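Local coordinates for protein cytochrome c, putative (Shewanella oneidensis, PDB 1SP3) that carries eight c-type hemes and probably works as a respiratory oxidoreductase that reduces tetrathionate, at residues P245-K259 with Y271-V284. Sequence-based numbering, arbitrary orientation.
Sequences PTKMQWDWSTAGDDK and YQKKKGNFVWEKMV
The indole of Trp250 lies between two aromatic neighbours: Phe278 brings its CE2 edge onto one face in a T-shaped stack, planes at 88°, and Trp252 NE1 sits over the other. Trp250, Phe278, Lys247 and Trp280 share one face of an antiparallel strand pair, 246-251 with 276-281, interrupted by a classic beta bulge where Met248 and Gln249 both face Val279. At the indole edge of Trp250, NE1 donates to Lys275 O (2.8 Å), which lies slightly out of the ring plane. Phe278 in turn receives the Lys247 ammonium over one face as a cation-pi contact, NZ 3.9 Å from the ring centroid; CG anti to the backbone N (chi1 -168°) and a bend at chi3 bring CE and NZ there. Lys247 CB lies over the six-membered ring of Trp280, whose NE1 bonds to His269 O. In the bulge Met248 N bonds to Val279 O at 2.7 Å, while the bond from Gln249 N is weak. Strand 325-339 continues the sheet beyond 246-251. Beyond strand 246-251, Lys259 CE rests over the centre of the ring of Tyr271, in the short strand 271-272, and Thr254 O and Asp257 O lie at its edge. Tyr271 OH donates a hydrogen bond to Thr254 O (2.6 Å) and accepts from Asp257 N; a phenylalanine here would probably leave both backbone groups without this mate and the turn less firmly held. Farther along, Lys273 NZ reaches the syn side of Asp258 OD1 in a 3.1 Å salt bridge.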
ATOM      1  N   PRO A 245      11.913  10.747   4.416  1.00 35.65           N
ATOM      2  CA  PRO A 245      11.157  10.326   5.616  1.00 33.14           C
ATOM      3  C   PRO A 245       9.823   9.702   5.250  1.00 32.04           C
ATOM      4  O   PRO A 245       9.254  10.183   4.295  1.00 29.27           O
ATOM      5  CB  PRO A 245      10.915  11.665   6.378  1.00 33.72           C
ATOM      6  CG  PRO A 245      12.008  12.586   5.869  1.00 34.30           C
ATOM      7  CD  PRO A 245      12.168  12.210   4.402  1.00 35.80           C
ATOM      8  N   THR A 246       9.373   8.676   5.997  1.00 31.41           N
ATOM      9  CA  THR A 246       8.021   8.127   5.938  1.00 32.59           C
ATOM     10  C   THR A 246       7.363   8.396   7.232  1.00 31.58           C
ATOM     11  O   THR A 246       8.039   8.504   8.316  1.00 31.52           O
ATOM     12  CB  THR A 246       7.941   6.579   6.007  1.00 33.42           C
ATOM     13  OG1 THR A 246       9.172   6.002   6.497  1.00 37.59           O
ATOM     14  CG2 THR A 246       7.571   6.023   4.826  1.00 31.83           C
ATOM     15  N   LYS A 247       6.040   8.353   7.175  1.00 30.29           N
ATOM     16  CA  LYS A 247       5.266   8.543   8.395  1.00 31.60           C
ATOM     17  C   LYS A 247       5.272   7.241   9.196  1.00 31.30           C
ATOM     18  O   LYS A 247       4.985   6.184   8.643  1.00 31.00           O
ATOM     19  CB  LYS A 247       3.884   8.960   8.005  1.00 32.74           C
ATOM     20  CG  LYS A 247       3.024   9.468   9.153  1.00 35.21           C
ATOM     21  CD  LYS A 247       1.686  10.004   8.599  1.00 36.07           C
ATOM     22  CE  LYS A 247       1.920  11.258   7.785  1.00 36.48           C
ATOM     23  NZ  LYS A 247       0.589  11.701   7.191  1.00 38.87           N
ATOM     24  N   MET A 248       5.624   7.335  10.461  1.00 29.79           N
ATOM     25  CA  MET A 248       5.637   6.194  11.344  1.00 32.15           C
ATOM     26  C   MET A 248       4.455   6.222  12.329  1.00 32.57           C
ATOM     27  O   MET A 248       3.987   5.162  12.761  1.00 34.95           O
ATOM     28  CB  MET A 248       6.983   6.088  12.092  1.00 30.96           C
ATOM     29  CG  MET A 248       8.204   5.876  11.086  1.00 30.72           C
ATOM     30  SD  MET A 248       8.180   4.268  10.129  1.00 37.35           S
ATOM     31  CE  MET A 248       8.285   2.928  11.440  1.00 34.90           C
ATOM     32  N   GLN A 249       3.947   7.393  12.651  1.00 31.96           N
ATOM     33  CA  GLN A 249       2.765   7.500  13.575  1.00 31.87           C
ATOM     34  C   GLN A 249       1.851   8.587  13.109  1.00 29.89           C
ATOM     35  O   GLN A 249       2.319   9.583  12.626  1.00 29.80           O
ATOM     36  CB  GLN A 249       3.167   7.863  14.989  1.00 31.53           C
ATOM     37  CG  GLN A 249       4.384   7.046  15.479  1.00 37.33           C
ATOM     38  CD  GLN A 249       4.760   7.332  16.905  1.00 40.31           C
ATOM     39  OE1 GLN A 249       5.957   7.266  17.251  1.00 44.08           O
ATOM     40  NE2 GLN A 249       3.766   7.692  17.732  1.00 36.08           N
ATOM     41  N   TRP A 250       0.551   8.361  13.264  1.00 29.79           N
ATOM     42  CA  TRP A 250      -0.502   9.334  12.960  1.00 29.25           C
ATOM     43  C   TRP A 250      -1.546   9.235  14.114  1.00 30.58           C
ATOM     44  O   TRP A 250      -2.407   8.324  14.143  1.00 28.73           O
ATOM     45  CB  TRP A 250      -1.185   9.003  11.627  1.00 28.25           C
ATOM     46  CG  TRP A 250      -2.092  10.064  11.093  1.00 30.35           C
ATOM     47  CD1 TRP A 250      -2.861  11.000  11.816  1.00 29.26           C
ATOM     48  CD2 TRP A 250      -2.396  10.286   9.702  1.00 28.45           C
ATOM     49  NE1 TRP A 250      -3.600  11.744  10.926  1.00 33.39           N
ATOM     50  CE2 TRP A 250      -3.326  11.332   9.634  1.00 31.14           C
ATOM     51  CE3 TRP A 250      -1.981   9.677   8.515  1.00 30.96           C
ATOM     52  CZ2 TRP A 250      -3.818  11.810   8.436  1.00 30.71           C
ATOM     53  CZ3 TRP A 250      -2.450  10.159   7.317  1.00 33.24           C
ATOM     54  CH2 TRP A 250      -3.375  11.205   7.282  1.00 35.65           C
ATOM     55  N   ASP A 251      -1.485  10.242  14.998  1.00 30.97           N
ATOM     56  CA  ASP A 251      -2.426  10.443  16.067  1.00 31.37           C
ATOM     57  C   ASP A 251      -3.476  11.480  15.661  1.00 31.61           C
ATOM     58  O   ASP A 251      -3.222  12.741  15.687  1.00 32.63           O
ATOM     59  CB  ASP A 251      -1.641  10.941  17.295  1.00 32.20           C
ATOM     60  CG  ASP A 251      -2.502  11.032  18.550  1.00 34.28           C
ATOM     61  OD1 ASP A 251      -3.756  10.875  18.465  1.00 29.45           O
ATOM     62  OD2 ASP A 251      -1.963  11.210  19.674  1.00 37.96           O
ATOM     63  N   TRP A 252      -4.640  10.972  15.291  1.00 31.04           N
ATOM     64  CA  TRP A 252      -5.800  11.794  14.891  1.00 30.87           C
ATOM     65  C   TRP A 252      -6.463  12.495  16.113  1.00 30.81           C
ATOM     66  O   TRP A 252      -7.183  13.431  15.956  1.00 31.05           O
ATOM     67  CB  TRP A 252      -6.875  10.914  14.250  1.00 29.24           C
ATOM     68  CG  TRP A 252      -6.720  10.571  12.782  1.00 31.74           C
ATOM     69  CD1 TRP A 252      -6.252   9.390  12.259  1.00 29.77           C
ATOM     70  CD2 TRP A 252      -7.061  11.398  11.653  1.00 28.77           C
ATOM     71  NE1 TRP A 252      -6.286   9.441  10.888  1.00 31.38           N
ATOM     72  CE2 TRP A 252      -6.774  10.664  10.491  1.00 31.73           C
ATOM     73  CE3 TRP A 252      -7.616  12.689  11.513  1.00 30.16           C
ATOM     74  CZ2 TRP A 252      -7.029  11.169   9.175  1.00 29.19           C
ATOM     75  CZ3 TRP A 252      -7.795  13.202  10.236  1.00 28.19           C
ATOM     76  CH2 TRP A 252      -7.540  12.434   9.081  1.00 27.94           C
ATOM     77  N   SER A 253      -6.212  12.023  17.326  1.00 31.32           N
ATOM     78  CA  SER A 253      -6.918  12.515  18.514  1.00 32.76           C
ATOM     79  C   SER A 253      -6.663  13.964  18.807  1.00 31.79           C
ATOM     80  O   SER A 253      -7.538  14.673  19.301  1.00 32.64           O
ATOM     81  CB  SER A 253      -6.586  11.653  19.758  1.00 32.77           C
ATOM     82  OG  SER A 253      -5.220  11.843  20.114  1.00 34.81           O
ATOM     83  N   THR A 254      -5.456  14.413  18.502  1.00 31.46           N
ATOM     84  CA  THR A 254      -5.090  15.789  18.660  1.00 30.05           C
ATOM     85  C   THR A 254      -5.540  16.745  17.532  1.00 30.43           C
ATOM     86  O   THR A 254      -5.263  17.956  17.608  1.00 30.19           O
ATOM     87  CB  THR A 254      -3.546  15.873  18.820  1.00 31.70           C
ATOM     88  OG1 THR A 254      -2.915  15.322  17.650  1.00 31.27           O
ATOM     89  CG2 THR A 254      -3.043  15.031  20.042  1.00 28.95           C
ATOM     90  N   ALA A 255      -6.212  16.241  16.492  1.00 29.98           N
ATOM     91  CA  ALA A 255      -6.615  17.141  15.374  1.00 31.70           C
ATOM     92  C   ALA A 255      -7.556  18.221  15.909  1.00 31.65           C
ATOM     93  O   ALA A 255      -8.254  17.985  16.926  1.00 30.00           O
ATOM     94  CB  ALA A 255      -7.315  16.382  14.239  1.00 29.29           C
ATOM     95  N   GLY A 256      -7.606  19.365  15.224  1.00 32.46           N
ATOM     96  CA  GLY A 256      -8.670  20.327  15.467  1.00 34.37           C
ATOM     97  C   GLY A 256      -8.356  21.523  16.358  1.00 36.88           C
ATOM     98  O   GLY A 256      -9.256  22.363  16.593  1.00 36.38           O
ATOM     99  N   ASP A 257      -7.114  21.619  16.835  1.00 38.63           N
ATOM    100  CA  ASP A 257      -6.658  22.745  17.646  1.00 41.12           C
ATOM    101  C   ASP A 257      -5.893  23.780  16.833  1.00 44.84           C
ATOM    102  O   ASP A 257      -5.359  23.461  15.770  1.00 44.19           O
ATOM    103  CB  ASP A 257      -5.738  22.258  18.771  1.00 40.92           C
ATOM    104  CG  ASP A 257      -6.503  21.612  19.929  1.00 38.34           C
ATOM    105  OD1 ASP A 257      -7.734  21.883  20.058  1.00 40.20           O
ATOM    106  OD2 ASP A 257      -5.964  20.803  20.743  1.00 34.97           O
ATOM    107  N   ASP A 258      -5.834  25.026  17.340  1.00 48.09           N
ATOM    108  CA  ASP A 258      -5.121  26.129  16.649  1.00 51.56           C
ATOM    109  C   ASP A 258      -3.715  26.408  17.207  1.00 52.29           C
ATOM    110  O   ASP A 258      -3.176  27.502  17.072  1.00 55.17           O
ATOM    111  CB  ASP A 258      -5.973  27.439  16.573  1.00 51.89           C
ATOM    112  CG  ASP A 258      -7.242  27.261  15.750  1.00 54.05           C
ATOM    113  OD1 ASP A 258      -7.185  26.955  14.524  1.00 55.20           O
ATOM    114  OD2 ASP A 258      -8.371  27.371  16.261  1.00 59.62           O
ATOM    115  N   LYS A 259      -3.125  25.416  17.831  1.00 52.58           N
ATOM    116  CA  LYS A 259      -1.741  25.453  18.213  1.00 52.29           C
ATOM    117  C   LYS A 259      -0.845  25.385  16.958  1.00 52.64           C
ATOM    118  O   LYS A 259      -1.298  24.976  15.872  1.00 53.08           O
ATOM    119  CB  LYS A 259      -1.433  24.319  19.198  1.00 51.68           C
ATOM    120  CG  LYS A 259      -1.632  22.910  18.659  1.00 52.47           C
ATOM    121  CD  LYS A 259      -1.649  21.881  19.794  1.00 53.04           C
ATOM    122  CE  LYS A 259      -0.760  20.697  19.460  1.00 52.38           C
ATOM    123  NZ  LYS A 259      -1.330  19.374  19.978  1.00 54.70           N
ATOM    124  N   TYR A 271       2.667  18.389  13.509  1.00 33.76           N
ATOM    125  CA  TYR A 271       1.294  18.697  13.897  1.00 35.29           C
ATOM    126  C   TYR A 271       0.562  19.389  12.730  1.00 35.06           C
ATOM    127  O   TYR A 271       1.124  20.273  12.112  1.00 33.96           O
ATOM    128  CB  TYR A 271       1.174  19.603  15.144  1.00 33.71           C
ATOM    129  CG  TYR A 271      -0.312  19.782  15.456  1.00 34.42           C
ATOM    130  CD1 TYR A 271      -1.036  18.742  15.983  1.00 28.49           C
ATOM    131  CD2 TYR A 271      -1.009  20.944  15.105  1.00 34.36           C
ATOM    132  CE1 TYR A 271      -2.372  18.849  16.221  1.00 30.11           C
ATOM    133  CE2 TYR A 271      -2.372  21.062  15.388  1.00 33.75           C
ATOM    134  CZ  TYR A 271      -3.034  19.990  15.954  1.00 32.27           C
ATOM    135  OH  TYR A 271      -4.397  20.008  16.210  1.00 32.89           O
ATOM    136  N   GLN A 272      -0.664  18.968  12.431  1.00 34.44           N
ATOM    137  CA  GLN A 272      -1.517  19.765  11.570  1.00 35.96           C
ATOM    138  C   GLN A 272      -2.899  19.708  12.122  1.00 35.43           C
ATOM    139  O   GLN A 272      -3.360  18.629  12.570  1.00 35.04           O
ATOM    140  CB  GLN A 272      -1.542  19.205  10.148  1.00 37.04           C
ATOM    141  CG  GLN A 272      -0.243  19.462   9.410  1.00 39.46           C
ATOM    142  CD  GLN A 272      -0.337  18.972   7.974  1.00 48.21           C
ATOM    143  OE1 GLN A 272      -0.460  19.785   7.084  1.00 48.36           O
ATOM    144  NE2 GLN A 272      -0.309  17.637   7.757  1.00 45.30           N
ATOM    145  N   LYS A 273      -3.577  20.862  12.072  1.00 35.22           N
ATOM    146  CA  LYS A 273      -4.887  20.997  12.668  1.00 34.37           C
ATOM    147  C   LYS A 273      -5.799  19.978  12.030  1.00 33.12           C
ATOM    148  O   LYS A 273      -6.582  19.326  12.715  1.00 30.83           O
ATOM    149  CB  LYS A 273      -5.457  22.392  12.432  1.00 36.07           C
ATOM    150  CG  LYS A 273      -6.863  22.614  13.019  1.00 34.07           C
ATOM    151  CD  LYS A 273      -7.330  24.026  12.719  1.00 39.60           C
ATOM    152  CE  LYS A 273      -8.839  24.032  12.643  1.00 39.36           C
ATOM    153  NZ  LYS A 273      -9.334  25.393  12.970  1.00 47.05           N
ATOM    154  N   LYS A 274      -5.687  19.842  10.718  1.00 33.26           N
ATOM    155  CA  LYS A 274      -6.605  18.961   9.956  1.00 33.58           C
ATOM    156  C   LYS A 274      -6.383  17.460  10.206  1.00 32.65           C
ATOM    157  O   LYS A 274      -7.267  16.655   9.939  1.00 33.35           O
ATOM    158  CB  LYS A 274      -6.403  19.183   8.446  1.00 33.20           C
ATOM    159  CG  LYS A 274      -7.044  20.389   7.781  1.00 37.96           C
ATOM    160  CD  LYS A 274      -6.805  20.182   6.231  1.00 43.32           C
ATOM    161  CE  LYS A 274      -6.959  21.446   5.381  1.00 52.22           C
ATOM    162  NZ  LYS A 274      -8.344  22.000   5.455  1.00 55.09           N
ATOM    163  N   LYS A 275      -5.205  17.074  10.672  1.00 31.25           N
ATOM    164  CA  LYS A 275      -4.902  15.652  10.787  1.00 32.10           C
ATOM    165  C   LYS A 275      -4.382  15.113  12.122  1.00 30.75           C
ATOM    166  O   LYS A 275      -4.467  13.965  12.325  1.00 30.14           O
ATOM    167  CB  LYS A 275      -3.880  15.277   9.692  1.00 32.83           C
ATOM    168  CG  LYS A 275      -4.456  15.400   8.231  1.00 39.41           C
ATOM    169  CD  LYS A 275      -3.347  15.243   7.152  1.00 42.04           C
ATOM    170  CE  LYS A 275      -3.800  15.808   5.749  1.00 47.19           C
ATOM    171  NZ  LYS A 275      -2.860  15.490   4.597  1.00 44.07           N
ATOM    172  N   GLY A 276      -3.770  15.909  12.980  1.00 31.15           N
ATOM    173  CA  GLY A 276      -3.302  15.416  14.290  1.00 30.22           C
ATOM    174  C   GLY A 276      -1.776  15.420  14.338  1.00 30.86           C
ATOM    175  O   GLY A 276      -1.179  16.216  13.681  1.00 29.97           O
ATOM    176  N   ASN A 277      -1.143  14.570  15.147  1.00 31.06           N
ATOM    177  CA  ASN A 277       0.315  14.543  15.247  1.00 30.98           C
ATOM    178  C   ASN A 277       0.920  13.442  14.445  1.00 32.09           C
ATOM    179  O   ASN A 277       0.317  12.351  14.376  1.00 33.06           O
ATOM    180  CB  ASN A 277       0.772  14.331  16.685  1.00 31.89           C
ATOM    181  CG  ASN A 277       0.751  15.639  17.473  1.00 36.36           C
ATOM    182  OD1 ASN A 277       1.701  16.374  17.451  1.00 39.71           O
ATOM    183  ND2 ASN A 277      -0.402  15.985  18.036  1.00 40.73           N
ATOM    184  N   PHE A 278       2.107  13.718  13.872  1.00 32.43           N
ATOM    185  CA  PHE A 278       2.916  12.763  13.119  1.00 32.22           C
ATOM    186  C   PHE A 278       4.333  12.551  13.698  1.00 32.64           C
ATOM    187  O   PHE A 278       4.900  13.423  14.404  1.00 31.92           O
ATOM    188  CB  PHE A 278       3.123  13.292  11.709  1.00 34.69           C
ATOM    189  CG  PHE A 278       1.869  13.675  10.981  1.00 34.88           C
ATOM    190  CD1 PHE A 278       1.807  14.897  10.306  1.00 45.09           C
ATOM    191  CD2 PHE A 278       0.787  12.836  10.924  1.00 40.47           C
ATOM    192  CE1 PHE A 278       0.644  15.246   9.617  1.00 48.66           C
ATOM    193  CE2 PHE A 278      -0.357  13.167  10.252  1.00 43.41           C
ATOM    194  CZ  PHE A 278      -0.438  14.363   9.582  1.00 46.28           C
ATOM    195  N   VAL A 279       4.882  11.359  13.457  1.00 31.42           N
ATOM    196  CA  VAL A 279       6.311  11.099  13.653  1.00 30.98           C
ATOM    197  C   VAL A 279       6.799  10.540  12.290  1.00 31.45           C
ATOM    198  O   VAL A 279       6.142   9.706  11.680  1.00 29.73           O
ATOM    199  CB  VAL A 279       6.554  10.106  14.824  1.00 32.46           C
ATOM    200  CG1 VAL A 279       8.069   9.854  15.044  1.00 32.98           C
ATOM    201  CG2 VAL A 279       5.892  10.631  16.174  1.00 30.47           C
ATOM    202  N   TRP A 280       7.888  11.095  11.798  1.00 30.22           N
ATOM    203  CA  TRP A 280       8.483  10.709  10.599  1.00 30.99           C
ATOM    204  C   TRP A 280       9.790  10.115  10.910  1.00 32.08           C
ATOM    205  O   TRP A 280      10.393  10.464  11.936  1.00 31.25           O
ATOM    206  CB  TRP A 280       8.731  11.946   9.771  1.00 31.22           C
ATOM    207  CG  TRP A 280       7.446  12.626   9.355  1.00 30.19           C
ATOM    208  CD1 TRP A 280       6.724  13.546  10.078  1.00 26.24           C
ATOM    209  CD2 TRP A 280       6.753  12.447   8.109  1.00 30.42           C
ATOM    210  NE1 TRP A 280       5.608  13.911   9.355  1.00 35.13           N
ATOM    211  CE2 TRP A 280       5.627  13.287   8.127  1.00 30.06           C
ATOM    212  CE3 TRP A 280       6.984  11.665   6.965  1.00 31.07           C
ATOM    213  CZ2 TRP A 280       4.722  13.372   7.033  1.00 31.29           C
ATOM    214  CZ3 TRP A 280       6.057  11.724   5.881  1.00 33.81           C
ATOM    215  CH2 TRP A 280       4.956  12.565   5.923  1.00 30.77           C
ATOM    216  N   GLU A 281      10.251   9.213  10.023  1.00 33.49           N
ATOM    217  CA  GLU A 281      11.590   8.580  10.175  1.00 31.75           C
ATOM    218  C   GLU A 281      12.169   8.309   8.806  1.00 32.13           C
ATOM    219  O   GLU A 281      11.431   8.018   7.831  1.00 31.59           O
ATOM    220  CB  GLU A 281      11.528   7.299  10.969  1.00 31.35           C
ATOM    221  CG  GLU A 281      12.857   6.948  11.637  1.00 36.37           C
ATOM    222  CD  GLU A 281      12.908   5.566  12.306  1.00 40.09           C
ATOM    223  OE1 GLU A 281      11.855   5.094  12.823  1.00 38.28           O
ATOM    224  OE2 GLU A 281      14.036   4.957  12.321  1.00 39.83           O
ATOM    225  N   LYS A 282      13.498   8.471   8.709  1.00 31.20           N
ATOM    226  CA  LYS A 282      14.194   8.176   7.490  1.00 30.08           C
ATOM    227  C   LYS A 282      15.210   7.013   7.791  1.00 29.28           C
ATOM    228  O   LYS A 282      15.685   6.899   8.905  1.00 26.85           O
ATOM    229  CB  LYS A 282      14.955   9.457   7.160  1.00 31.85           C
ATOM    230  CG  LYS A 282      15.192   9.748   5.689  1.00 37.83           C
ATOM    231  CD  LYS A 282      16.357  10.766   5.472  1.00 41.65           C
ATOM    232  CE  LYS A 282      17.541  10.103   4.803  1.00 48.61           C
ATOM    233  NZ  LYS A 282      18.220  11.082   3.881  1.00 53.54           N
ATOM    234  N   MET A 283      15.542   6.190   6.805  1.00 28.13           N
ATOM    235  CA  MET A 283      16.515   5.136   6.975  1.00 29.58           C
ATOM    236  C   MET A 283      16.047   4.121   8.072  1.00 30.00           C
ATOM    237  O   MET A 283      16.683   3.972   9.152  1.00 28.89           O
ATOM    238  CB  MET A 283      17.928   5.739   7.182  1.00 31.68           C
ATOM    239  CG  MET A 283      19.055   4.772   6.772  1.00 35.89           C
ATOM    240  SD  MET A 283      19.176   4.350   4.944  1.00 46.57           S
ATOM    241  CE  MET A 283      20.560   3.303   5.172  1.00 46.88           C
ATOM    242  N   VAL A 284      14.896   3.458   7.781  1.00 27.75           N
ATOM    243  CA  VAL A 284      14.142   2.754   8.793  1.00 28.75           C
ATOM    244  C   VAL A 284      14.408   1.252   8.750  1.00 28.51           C
ATOM    245  O   VAL A 284      14.315   0.613   7.647  1.00 29.01           O
ATOM    246  CB  VAL A 284      12.629   3.028   8.630  1.00 28.55           C
ATOM    247  CG1 VAL A 284      11.853   2.511   9.814  1.00 30.01           C
ATOM    248  CG2 VAL A 284      12.371   4.553   8.525  1.00 30.90           C
TER